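Local coordinates for molybdopterin synthase catalytic subunit (Helicobacter pylori, PDB 3RPF), which probably converts precursor Z into molybdopterin by building in two sulfur atoms, supplied by MoaD, as a dithiolene group, at residues L76-S81 with S90-V95. Numbering follows the deposited sequence.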
loop_
_atom_site.group_PDB
_atom_site.type_symbol
_atom_site.label_atom_id
_atom_site.label_comp_id
_atom_site.label_asym_id
_atom_site.label_seq_id
_atom_site.Cartn_x
_atom_site.Cartn_y
_atom_site.Cartn_z
ATOM N N LEU A 76 9.961 4.168 -7.162
ATOM C CA LEU A 76 8.663 4.800 -6.979
ATOM C C LEU A 76 8.218 5.366 -8.310
ATOM O O LEU A 76 8.918 6.192 -8.906
ATOM C CB LEU A 76 8.779 5.909 -5.939
ATOM C CG LEU A 76 7.509 6.709 -5.626
ATOM C CD1 LEU A 76 6.430 5.820 -4.994
ATOM C CD2 LEU A 76 7.844 7.883 -4.705
ATOM N N LYS A 77 7.067 4.909 -8.796
ATOM C CA LYS A 77 6.517 5.427 -10.056
ATOM C C LYS A 77 5.040 5.679 -9.917
ATOM O O LYS A 77 4.387 5.132 -9.013
ATOM C CB LYS A 77 6.763 4.434 -11.192
ATOM C CG LYS A 77 8.246 4.161 -11.406
ATOM C CD LYS A 77 8.469 3.178 -12.539
ATOM C CE LYS A 77 9.962 3.027 -12.818
ATOM N NZ LYS A 77 10.215 2.151 -13.998
HETATM N N MSE A 78 4.506 6.522 -10.800
HETATM C CA MSE A 78 3.087 6.822 -10.758
HETATM C C MSE A 78 2.521 7.098 -12.148
HETATM O O MSE A 78 3.263 7.355 -13.118
HETATM C CB MSE A 78 2.835 8.032 -9.854
HETATM C CG MSE A 78 3.381 9.342 -10.438
HETATM SE SE MSE A 78 2.628 10.922 -9.569
HETATM C CE MSE A 78 0.884 10.890 -10.424
ATOM N N ALA A 79 1.198 7.032 -12.235
ATOM C CA ALA A 79 0.480 7.399 -13.442
ATOM C C ALA A 79 -0.770 8.107 -12.989
ATOM O O ALA A 79 -1.305 7.799 -11.926
ATOM C CB ALA A 79 0.108 6.169 -14.241
ATOM N N HIS A 80 -1.246 9.053 -13.790
ATOM C CA HIS A 80 -2.444 9.791 -13.428
ATOM C C HIS A 80 -3.199 10.145 -14.695
ATOM O O HIS A 80 -2.583 10.396 -15.733
ATOM C CB HIS A 80 -2.083 11.059 -12.642
ATOM C CG HIS A 80 -3.212 11.605 -11.831
ATOM N ND1 HIS A 80 -4.343 12.156 -12.396
ATOM C CD2 HIS A 80 -3.399 11.675 -10.485
ATOM C CE1 HIS A 80 -5.175 12.536 -11.444
ATOM N NE2 HIS A 80 -4.623 12.255 -10.275
ATOM N N SER A 81 -4.527 10.147 -14.614
ATOM C CA SER A 81 -5.366 10.519 -15.749
ATOM C C SER A 81 -5.404 12.025 -15.981
ATOM O O SER A 81 -5.302 12.811 -15.040
ATOM C CB SER A 81 -6.792 10.031 -15.521
ATOM O OG SER A 81 -6.870 8.613 -15.529
ATOM N N SER A 90 -10.177 4.011 -13.113
ATOM C CA SER A 90 -9.070 4.453 -12.265
ATOM C C SER A 90 -8.427 5.737 -12.763
ATOM O O SER A 90 -8.233 5.924 -13.963
ATOM C CB SER A 90 -8.009 3.348 -12.152
ATOM O OG SER A 90 -8.600 2.125 -11.740
ATOM N N SER A 91 -8.075 6.619 -11.837
ATOM C CA SER A 91 -7.566 7.932 -12.230
ATOM C C SER A 91 -6.144 8.148 -11.748
ATOM O O SER A 91 -5.473 9.095 -12.169
ATOM C CB SER A 91 -8.459 9.021 -11.655
ATOM O OG SER A 91 -8.463 8.959 -10.240
ATOM N N PHE A 92 -5.673 7.271 -10.865
ATOM C CA PHE A 92 -4.367 7.468 -10.262
ATOM C C PHE A 92 -3.859 6.106 -9.813
ATOM O O PHE A 92 -4.637 5.274 -9.355
ATOM C CB PHE A 92 -4.500 8.430 -9.068
ATOM C CG PHE A 92 -3.294 8.452 -8.141
ATOM C CD1 PHE A 92 -2.030 8.781 -8.620
ATOM C CD2 PHE A 92 -3.445 8.200 -6.781
ATOM C CE1 PHE A 92 -0.929 8.819 -7.776
ATOM C CE2 PHE A 92 -2.348 8.246 -5.916
ATOM C CZ PHE A 92 -1.079 8.558 -6.419
ATOM N N LEU A 93 -2.566 5.877 -9.985
ATOM C CA LEU A 93 -1.961 4.617 -9.585
ATOM C C LEU A 93 -0.529 4.904 -9.226
ATOM O O LEU A 93 0.152 5.677 -9.915
ATOM C CB LEU A 93 -2.021 3.600 -10.733
ATOM C CG LEU A 93 -1.442 2.215 -10.433
ATOM C CD1 LEU A 93 -2.254 1.115 -11.104
ATOM C CD2 LEU A 93 -0.002 2.154 -10.877
ATOM N N CYS A 94 -0.059 4.319 -8.131
ATOM C CA CYS A 94 1.356 4.414 -7.847
ATOM C C CYS A 94 1.891 3.152 -7.237
ATOM O O CYS A 94 1.142 2.335 -6.667
ATOM C CB CYS A 94 1.665 5.631 -6.980
ATOM S SG CYS A 94 0.980 5.563 -5.337
ATOM N N VAL A 95 3.195 2.969 -7.401
ATOM C CA VAL A 95 3.859 1.769 -6.903
ATOM C C VAL A 95 5.128 2.182 -6.200
ATOM O O VAL A 95 5.829 3.101 -6.638
ATOM C CB VAL A 95 4.207 0.813 -8.056
ATOM C CG1 VAL A 95 5.107 1.527 -9.076
ATOM C CG2 VAL A 95 4.872 -0.446 -7.535
#
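His80 and Phe92 each set CG anti to the backbone N (chi1 -159° and 165°), on the same face of two antiparallel neighbours of the mixed four-stranded MoaE sheet. His80 CD2 lies 3.7 Å from Phe92 CD1, and the rings meet obliquely, their planes 37° apart. Farther along the same face, the selenomethionine Met78 runs at about a right angle to Phe92, its CE reaching the ring edge near the ring plane, 3.8 Å from Phe92 CE1. Helix 101-118 packs on this face, where Phe115 stacks on Phe92 and Phe111 touches Met78 and Cys94. Lys77, Ala79, Leu93 and Val95 point to the other face, where Tyr21 of helix 14-27 touches Lys77, Leu93 and Val95. Lys77-Val95 and Ala79-Leu93 are hydrogen-bonded pairs, each closed by two backbone bonds such as Val95 N to Lys77 O at 2.9 Å. Near the bulge that Ser91 and Phe92 form opposite Gly38, the His80 ring is fixed by polar partners: NE2 takes a hydrogen bond from Gly74 N of the partner chain, the molybdopterin converting factor, whose Gly74 O bonds Ser91 OG, consistent with this end of the sheet helping to hold the sulfur carrier. On the other ring nitrogen, ND1 donates within the ring plane to a lone pair of Ser81 O at 2.9 Å, while Ser91 O, bonded by Ser81 N, sits 3.2 Å above the centre of the imidazole.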